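Local coordinates for DUF5751 domain-containing protein (PDB 2RBG), which is of unknown function, an archaeal protein with a five-stranded parallel alpha/beta fold that pairs with a second copy of itself, at residues 68-71 with 77-80; 18-23 with 119-124; 26-29 with 35-38. All coordinates share one frame; numbering follows the deposited sequence.

Interaction 1 (68-71 with 77-80); sequences FLWK and IFLK
One face of the W70 indole carries the methylene of F78: CB stands 3.8 Å from the centroid of the five-membered ring and only 11° off its normal, a CH-pi contact. I77 comes in obliquely at the far end of the six-membered ring, where its CG2 lies 3.5 Å from W70 CZ3. The F78 ring lies oblique to the indole, planes at 57°; with CG anti to the backbone N (chi1 156°) it swings past the pyrrole end, F78 CD1 3.9 Å from W70 NE1. That N-H is spent on N39 OD1 of the neighbouring strand 35-41, so the indole is pinned at its polar atom while its carbon surface receives the helix. F41 meets both aromatic rings, edge-to-face in the case of F78, and joins them to the same strand. The contact thus seats helix 75-82 against strand 64-70, an outermost strand of the parallel sheet. A broad indole suits this edge, since one side chain can take up two successive helix residues. No hydrogen bond links the two segments, so they are probably held by dispersion and partial exclusion of water, while the bond to N39 fixes how the indole is turned.

Interaction 2 (18-23 with 119-124); sequences ENYFRK and KDFCRK
The F121 ring is met by two side chains of the helix, K23 over a face and Y20 at the edge. Y20 and F121 form an offset edge-to-face pair, planes at 77° and centroids 5.5 Å apart, in which F121 turns its edge toward the tyrosine face. The rim atoms that do the touching are F121 CD2, 3.6 Å from Y20 CE2, and F121 CE2, which comes within 3.3 Å of Y20 OH. That hydroxyl lies in the plane of the phenyl ring, and its hydrogen bond is to the backbone O of C94. A tyrosine therefore serves both needs here, a flat face for F121 and a polar tip for strand 89-94. K23 crosses F121 at about a right angle. K23 CE sits over the centre of the F121 ring, 4.0 Å from its centroid, and the bend at the end of the chain (chi4 -62°) brings NZ to 4.5 Å from the same centroid in a cation-pi contact.

Helix 17-31 reaches strand 117-121, at one edge of a parallel sheet with the Rossmann-like strand order 3-2-1-4-5, and the dimer interface lies beside it. D76 of the second subunit forms salt bridges with both K23 NZ and K119 NZ, one carboxylate drawing together two ammonium groups 5.4 Å apart, while I77 of that subunit packs on F121.

Just beyond, the chain leaves the strand through an Asx motif: D120 OD1 accepts from R123 N at 2.9 Å, on the syn side of the carboxylate but somewhat out of its plane. D120 OD2 takes R123 NE at 2.8 Å from above the carboxylate plane, a salt bridge tying the R123 side chain back across the turn, and C122 between them is disulfide-bonded to C94.

Interaction 3 (26-29 with 35-38); sequences LDVR and KTTI
V28 and T36 make up the closer, buried part of this contact, meeting obliquely through one methyl group. V28 CG2 is 4.0 Å from T36 CB and almost as near to both branches of the threonine, OG1 and CG2 each lying 4.1 Å away, so the methyl rests on the fork of the side chain. No hydrogen bond joins the segments. The other valine methyl, CG1, lies anti to the backbone N (chi1 170°) and reaches toward the chain just before T36, at a distant 4.5 Å from K35 O. Around the valine, I63 and L91 add further apolar surface, a setting that suits a compact branched side chain on the inner side of a helix.

The two segments belong to the beta-alpha-beta unit of strand 6-11, helix 17-31 and strand 35-41, and they meet close to the turn that leads from the helix into the second strand of the unit. T36 serves both helix and sheet: its carbon atoms receive V28, while OG1, anti to its own backbone N (chi1 -178°), is hydrogen-bonded to I6 O and to T8 OG1 of strand 6-11. A threonine can thus be buried with its hydroxyl satisfied.

Toward solvent the contact thins quickly. K35 is exposed and its CB points away from the helix, a suitable place for a long charged chain.

In the fold
From the N terminus, strand 6-11 leads into helix 17-31, whose first half supplies one side of interaction 2. Its second half closes interaction 3 against strand 35-41 after a short turn. After two helices, 46-52 and 54-59, the chain builds strand 64-70 and folds back through helix 75-82 to close interaction 1, another short loop, following interaction 3 in series. Only at 119-124 does interaction 2 close, so its long loop encloses both others. Interactions 1 and 3 touch through neighbouring strands, F68 N lying 2.9 Å from I38 O, whereas interactions 2 and 3 share helix 17-31. Interactions 1 and 2, centres about 19 Å apart, lie at the sheet's two outermost strands.

Interaction 1 (68-71 with 77-80)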
loop_
_atom_site.group_PDB
_atom_site.type_symbol
_atom_site.label_atom_id
_atom_site.label_comp_id
_atom_site.label_asym_id
_atom_site.label_seq_id
_atom_site.Cartn_x
_atom_site.Cartn_y
_atom_site.Cartn_z
ATOM N N PHE A 68 -1.316 -22.356 -8.615
ATOM C CA PHE A 68 -1.683 -23.379 -7.647
ATOM C C PHE A 68 -2.820 -22.864 -6.779
ATOM O O PHE A 68 -2.747 -21.761 -6.236
ATOM C CB PHE A 68 -0.486 -23.723 -6.755
ATOM C CG PHE A 68 0.656 -24.356 -7.491
ATOM C CD1 PHE A 68 0.593 -25.688 -7.885
ATOM C CD2 PHE A 68 1.787 -23.615 -7.810
ATOM C CE1 PHE A 68 1.644 -26.275 -8.586
ATOM C CE2 PHE A 68 2.844 -24.193 -8.511
ATOM C CZ PHE A 68 2.773 -25.524 -8.901
ATOM N N LEU A 69 -3.877 -23.657 -6.661
ATOM C CA LEU A 69 -5.010 -23.276 -5.830
ATOM C C LEU A 69 -5.018 -24.149 -4.585
ATOM O O LEU A 69 -4.809 -25.362 -4.665
ATOM C CB LEU A 69 -6.328 -23.442 -6.593
ATOM C CG LEU A 69 -6.681 -22.343 -7.602
ATOM C CD1 LEU A 69 -5.601 -22.245 -8.668
ATOM C CD2 LEU A 69 -8.030 -22.650 -8.232
ATOM N N TRP A 70 -5.245 -23.520 -3.437
ATOM C CA TRP A 70 -5.272 -24.223 -2.166
ATOM C C TRP A 70 -6.498 -23.872 -1.346
ATOM O O TRP A 70 -6.845 -22.702 -1.208
ATOM C CB TRP A 70 -4.049 -23.863 -1.321
ATOM C CG TRP A 70 -2.750 -23.994 -2.024
ATOM C CD1 TRP A 70 -1.979 -22.983 -2.529
ATOM C CD2 TRP A 70 -2.054 -25.208 -2.294
ATOM N NE1 TRP A 70 -0.836 -23.502 -3.096
ATOM C CE2 TRP A 70 -0.859 -24.865 -2.965
ATOM C CE3 TRP A 70 -2.322 -26.558 -2.033
ATOM C CZ2 TRP A 70 0.068 -25.826 -3.378
ATOM C CZ3 TRP A 70 -1.398 -27.514 -2.445
ATOM C CH2 TRP A 70 -0.218 -27.141 -3.109
ATOM N N LYS A 71 -7.164 -24.885 -0.807
ATOM C CA LYS A 71 -8.298 -24.619 0.058
ATOM C C LYS A 71 -7.592 -24.195 1.341
ATOM O O LYS A 71 -6.455 -24.599 1.578
ATOM C CB LYS A 71 -9.119 -25.888 0.281
ATOM C CG LYS A 71 -9.860 -26.353 -0.960
ATOM C CD LYS A 71 -10.737 -27.558 -0.660
ATOM C CE LYS A 71 -11.567 -27.947 -1.873
ATOM N NZ LYS A 71 -10.713 -28.269 -3.050
ATOM N N ILE A 77 0.175 -28.003 2.863
ATOM C CA ILE A 77 0.793 -28.587 1.672
ATOM C C ILE A 77 1.568 -27.480 0.954
ATOM O O ILE A 77 2.684 -27.690 0.477
ATOM C CB ILE A 77 -0.266 -29.170 0.710
ATOM C CG1 ILE A 77 -1.080 -30.257 1.420
ATOM C CG2 ILE A 77 0.419 -29.758 -0.519
ATOM C CD1 ILE A 77 -2.272 -30.750 0.622
ATOM N N PHE A 78 0.965 -26.298 0.883
ATOM C CA PHE A 78 1.615 -25.157 0.254
ATOM C C PHE A 78 2.960 -24.874 0.922
ATOM O O PHE A 78 3.984 -24.732 0.253
ATOM C CB PHE A 78 0.729 -23.916 0.358
ATOM C CG PHE A 78 1.494 -22.628 0.276
ATOM C CD1 PHE A 78 2.081 -22.226 -0.918
ATOM C CD2 PHE A 78 1.678 -21.847 1.413
ATOM C CE1 PHE A 78 2.849 -21.063 -0.977
ATOM C CE2 PHE A 78 2.445 -20.683 1.364
ATOM C CZ PHE A 78 3.030 -20.293 0.167
ATOM N N LEU A 79 2.950 -24.785 2.247
ATOM C CA LEU A 79 4.168 -24.502 2.991
ATOM C C LEU A 79 5.222 -25.591 2.827
ATOM O O LEU A 79 6.414 -25.293 2.754
ATOM C CB LEU A 79 3.837 -24.288 4.469
ATOM C CG LEU A 79 3.097 -22.975 4.748
ATOM C CD1 LEU A 79 2.511 -22.982 6.151
ATOM C CD2 LEU A 79 4.062 -21.813 4.570
ATOM N N LYS A 80 4.792 -26.848 2.760
ATOM C CA LYS A 80 5.741 -27.945 2.588
ATOM C C LYS A 80 6.368 -27.871 1.198
ATOM O O LYS A 80 7.587 -27.966 1.050
ATOM C CB LYS A 80 5.051 -29.299 2.774
ATOM C CG LYS A 80 5.990 -30.495 2.620
ATOM C CD LYS A 80 7.132 -30.438 3.625
ATOM C CE LYS A 80 8.122 -31.577 3.411
ATOM N NZ LYS A 80 9.225 -31.549 4.420
#

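Interaction 2 (18-23 with 119-124)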
loop_
_atom_site.group_PDB
_atom_site.type_symbol
_atom_site.label_atom_id
_atom_site.label_comp_id
_atom_site.label_asym_id
_atom_site.label_seq_id
_atom_site.Cartn_x
_atom_site.Cartn_y
_atom_site.Cartn_z
ATOM N N GLU A 18 -10.470 -10.671 -10.815
ATOM C CA GLU A 18 -10.130 -9.894 -11.997
ATOM C C GLU A 18 -9.306 -8.654 -11.667
ATOM O O GLU A 18 -8.257 -8.427 -12.269
ATOM C CB GLU A 18 -11.401 -9.500 -12.757
ATOM C CG GLU A 18 -12.109 -10.689 -13.390
ATOM C CD GLU A 18 -13.336 -10.295 -14.190
ATOM O OE1 GLU A 18 -13.198 -9.514 -15.156
ATOM O OE2 GLU A 18 -14.439 -10.773 -13.853
ATOM N N ASN A 19 -9.768 -7.865 -10.703
ATOM C CA ASN A 19 -9.056 -6.649 -10.320
ATOM C C ASN A 19 -7.691 -6.928 -9.701
ATOM O O ASN A 19 -6.708 -6.255 -10.024
ATOM C CB ASN A 19 -9.891 -5.815 -9.341
ATOM C CG ASN A 19 -11.166 -5.285 -9.964
ATOM O OD1 ASN A 19 -11.168 -4.815 -11.101
ATOM N ND2 ASN A 19 -12.260 -5.340 -9.210
ATOM N N TYR A 20 -7.621 -7.913 -8.813
ATOM C CA TYR A 20 -6.350 -8.229 -8.174
ATOM C C TYR A 20 -5.308 -8.837 -9.104
ATOM O O TYR A 20 -4.123 -8.568 -8.948
ATOM C CB TYR A 20 -6.549 -9.152 -6.969
ATOM C CG TYR A 20 -6.868 -8.416 -5.682
ATOM C CD1 TYR A 20 -8.089 -7.764 -5.512
ATOM C CD2 TYR A 20 -5.954 -8.386 -4.629
ATOM C CE1 TYR A 20 -8.393 -7.105 -4.321
ATOM C CE2 TYR A 20 -6.246 -7.732 -3.434
ATOM C CZ TYR A 20 -7.473 -7.095 -3.288
ATOM O OH TYR A 20 -7.787 -6.473 -2.099
ATOM N N PHE A 21 -5.725 -9.659 -10.063
ATOM C CA PHE A 21 -4.734 -10.235 -10.961
ATOM C C PHE A 21 -4.123 -9.171 -11.858
ATOM O O PHE A 21 -3.008 -9.328 -12.356
ATOM C CB PHE A 21 -5.324 -11.382 -11.783
ATOM C CG PHE A 21 -5.105 -12.728 -11.152
ATOM C CD1 PHE A 21 -5.864 -13.126 -10.056
ATOM C CD2 PHE A 21 -4.077 -13.556 -11.593
ATOM C CE1 PHE A 21 -5.598 -14.329 -9.401
ATOM C CE2 PHE A 21 -3.800 -14.767 -10.944
ATOM C CZ PHE A 21 -4.562 -15.151 -9.846
ATOM N N ARG A 22 -4.850 -8.078 -12.051
ATOM C CA ARG A 22 -4.330 -6.983 -12.850
ATOM C C ARG A 22 -3.165 -6.393 -12.049
ATOM O O ARG A 22 -2.135 -6.019 -12.610
ATOM C CB ARG A 22 -5.417 -5.929 -13.087
ATOM C CG ARG A 22 -4.952 -4.743 -13.918
ATOM C CD ARG A 22 -6.079 -3.757 -14.214
ATOM N NE ARG A 22 -7.037 -4.254 -15.202
ATOM C CZ ARG A 22 -8.000 -3.506 -15.736
ATOM N NH1 ARG A 22 -8.128 -2.235 -15.373
ATOM N NH2 ARG A 22 -8.834 -4.019 -16.633
ATOM N N LYS A 23 -3.328 -6.328 -10.730
ATOM C CA LYS A 23 -2.282 -5.799 -9.857
ATOM C C LYS A 23 -1.076 -6.734 -9.841
ATOM O O LYS A 23 0.069 -6.293 -9.910
ATOM C CB LYS A 23 -2.795 -5.643 -8.422
ATOM C CG LYS A 23 -3.862 -4.580 -8.218
ATOM C CD LYS A 23 -4.197 -4.444 -6.732
ATOM C CE LYS A 23 -5.101 -3.254 -6.470
ATOM N NZ LYS A 23 -4.436 -1.974 -6.846
ATOM N N LYS A 119 5.708 -6.024 -2.698
ATOM C CA LYS A 119 4.458 -5.288 -2.562
ATOM C C LYS A 119 3.506 -6.109 -1.717
ATOM O O LYS A 119 3.385 -7.318 -1.902
ATOM C CB LYS A 119 3.827 -5.026 -3.936
ATOM C CG LYS A 119 2.426 -4.387 -3.890
ATOM C CD LYS A 119 2.442 -2.986 -3.285
ATOM C CE LYS A 119 1.039 -2.371 -3.216
ATOM N NZ LYS A 119 0.500 -2.015 -4.563
ATOM N N ASP A 120 2.848 -5.445 -0.776
ATOM C CA ASP A 120 1.886 -6.099 0.090
ATOM C C ASP A 120 0.598 -5.288 0.032
ATOM O O ASP A 120 0.501 -4.229 0.645
ATOM C CB ASP A 120 2.402 -6.144 1.534
ATOM C CG ASP A 120 1.485 -6.927 2.463
ATOM O OD1 ASP A 120 0.265 -6.658 2.476
ATOM O OD2 ASP A 120 1.984 -7.811 3.189
ATOM N N PHE A 121 -0.367 -5.755 -0.752
ATOM C CA PHE A 121 -1.652 -5.074 -0.824
ATOM C C PHE A 121 -2.524 -5.955 0.048
ATOM O O PHE A 121 -3.319 -6.756 -0.449
ATOM C CB PHE A 121 -2.201 -5.055 -2.251
ATOM C CG PHE A 121 -3.390 -4.152 -2.421
ATOM C CD1 PHE A 121 -3.218 -2.790 -2.643
ATOM C CD2 PHE A 121 -4.680 -4.655 -2.318
ATOM C CE1 PHE A 121 -4.315 -1.941 -2.759
ATOM C CE2 PHE A 121 -5.788 -3.813 -2.431
ATOM C CZ PHE A 121 -5.603 -2.453 -2.653
ATOM N N CYS A 122 -2.360 -5.816 1.359
ATOM C CA CYS A 122 -3.108 -6.647 2.283
ATOM C C CYS A 122 -3.083 -6.166 3.729
ATOM O O CYS A 122 -4.073 -5.634 4.233
ATOM C CB CYS A 122 -2.563 -8.077 2.203
ATOM S SG CYS A 122 -3.309 -9.247 3.378
ATOM N N ARG A 123 -1.948 -6.342 4.392
ATOM C CA ARG A 123 -1.821 -5.965 5.795
ATOM C C ARG A 123 -2.074 -4.504 6.168
ATOM O O ARG A 123 -2.543 -4.230 7.272
ATOM C CB ARG A 123 -0.462 -6.429 6.323
ATOM C CG ARG A 123 -0.384 -7.952 6.438
ATOM C CD ARG A 123 0.971 -8.432 6.923
ATOM N NE ARG A 123 2.024 -8.149 5.954
ATOM C CZ ARG A 123 3.307 -8.442 6.138
ATOM N NH1 ARG A 123 3.699 -9.032 7.258
ATOM N NH2 ARG A 123 4.196 -8.145 5.202
ATOM N N LYS A 124 -1.784 -3.568 5.267
ATOM C CA LYS A 124 -2.021 -2.158 5.572
ATOM C C LYS A 124 -3.453 -1.715 5.254
ATOM O O LYS A 124 -3.807 -0.559 5.474
ATOM C CB LYS A 124 -1.029 -1.255 4.821
ATOM C CG LYS A 124 0.389 -1.223 5.404
ATOM C CD LYS A 124 1.272 -0.236 4.640
ATOM C CE LYS A 124 2.678 -0.135 5.229
ATOM N NZ LYS A 124 3.515 0.889 4.518
#

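Interaction 3 (26-29 with 35-38)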
loop_
_atom_site.group_PDB
_atom_site.type_symbol
_atom_site.label_atom_id
_atom_site.label_comp_id
_atom_site.label_asym_id
_atom_site.label_seq_id
_atom_site.Cartn_x
_atom_site.Cartn_y
_atom_site.Cartn_z
ATOM N N LEU A 26 1.182 -6.212 -12.775
ATOM C CA LEU A 26 1.810 -4.895 -12.761
ATOM C C LEU A 26 3.042 -5.000 -11.860
ATOM O O LEU A 26 4.127 -4.532 -12.201
ATOM C CB LEU A 26 0.861 -3.840 -12.180
ATOM C CG LEU A 26 0.152 -2.866 -13.122
ATOM C CD1 LEU A 26 -0.795 -3.619 -14.006
ATOM C CD2 LEU A 26 -0.611 -1.830 -12.314
ATOM N N ASP A 27 2.866 -5.634 -10.706
ATOM C CA ASP A 27 3.956 -5.782 -9.754
ATOM C C ASP A 27 5.038 -6.743 -10.231
ATOM O O ASP A 27 6.228 -6.476 -10.058
ATOM C CB ASP A 27 3.417 -6.221 -8.390
ATOM C CG ASP A 27 2.606 -5.132 -7.711
ATOM O OD1 ASP A 27 3.013 -3.952 -7.799
ATOM O OD2 ASP A 27 1.574 -5.448 -7.085
ATOM N N VAL A 28 4.636 -7.856 -10.839
ATOM C CA VAL A 28 5.627 -8.809 -11.331
ATOM C C VAL A 28 6.486 -8.150 -12.410
ATOM O O VAL A 28 7.714 -8.264 -12.397
ATOM C CB VAL A 28 4.962 -10.076 -11.909
ATOM C CG1 VAL A 28 6.003 -10.921 -12.640
ATOM C CG2 VAL A 28 4.334 -10.894 -10.776
ATOM N N ARG A 29 5.847 -7.444 -13.336
ATOM C CA ARG A 29 6.598 -6.784 -14.400
ATOM C C ARG A 29 7.608 -5.784 -13.838
ATOM O O ARG A 29 8.756 -5.740 -14.279
ATOM C CB ARG A 29 5.647 -6.075 -15.367
ATOM C CG ARG A 29 4.886 -7.007 -16.299
ATOM C CD ARG A 29 3.976 -6.197 -17.206
ATOM N NE ARG A 29 3.283 -7.008 -18.199
ATOM C CZ ARG A 29 3.515 -6.948 -19.505
ATOM N NH1 ARG A 29 4.428 -6.113 -19.984
ATOM N NH2 ARG A 29 2.820 -7.712 -20.337
ATOM N N LYS A 35 9.119 -14.387 -14.378
ATOM C CA LYS A 35 8.445 -15.577 -13.868
ATOM C C LYS A 35 7.856 -15.359 -12.477
ATOM O O LYS A 35 8.382 -14.590 -11.676
ATOM C CB LYS A 35 9.425 -16.746 -13.771
ATOM C CG LYS A 35 10.068 -17.182 -15.071
ATOM C CD LYS A 35 11.134 -18.238 -14.794
ATOM C CE LYS A 35 11.713 -18.811 -16.081
ATOM N NZ LYS A 35 10.695 -19.570 -16.860
ATOM N N THR A 36 6.766 -16.058 -12.194
ATOM C CA THR A 36 6.141 -15.977 -10.885
ATOM C C THR A 36 5.355 -17.252 -10.644
ATOM O O THR A 36 4.787 -17.830 -11.574
ATOM C CB THR A 36 5.181 -14.761 -10.758
ATOM O OG1 THR A 36 4.642 -14.717 -9.429
ATOM C CG2 THR A 36 4.031 -14.866 -11.755
ATOM N N THR A 37 5.364 -17.715 -9.402
ATOM C CA THR A 37 4.608 -18.904 -9.042
ATOM C C THR A 37 3.497 -18.353 -8.157
ATOM O O THR A 37 3.741 -17.869 -7.048
ATOM C CB THR A 37 5.491 -19.941 -8.298
ATOM O OG1 THR A 37 4.680 -21.050 -7.893
ATOM C CG2 THR A 37 6.170 -19.324 -7.089
ATOM N N ILE A 38 2.282 -18.393 -8.691
ATOM C CA ILE A 38 1.103 -17.855 -8.023
ATOM C C ILE A 38 0.340 -18.887 -7.208
ATOM O O ILE A 38 -0.049 -19.938 -7.721
ATOM C CB ILE A 38 0.155 -17.235 -9.063
ATOM C CG1 ILE A 38 0.931 -16.243 -9.931
ATOM C CG2 ILE A 38 -1.014 -16.546 -8.374
ATOM C CD1 ILE A 38 0.146 -15.708 -11.108
#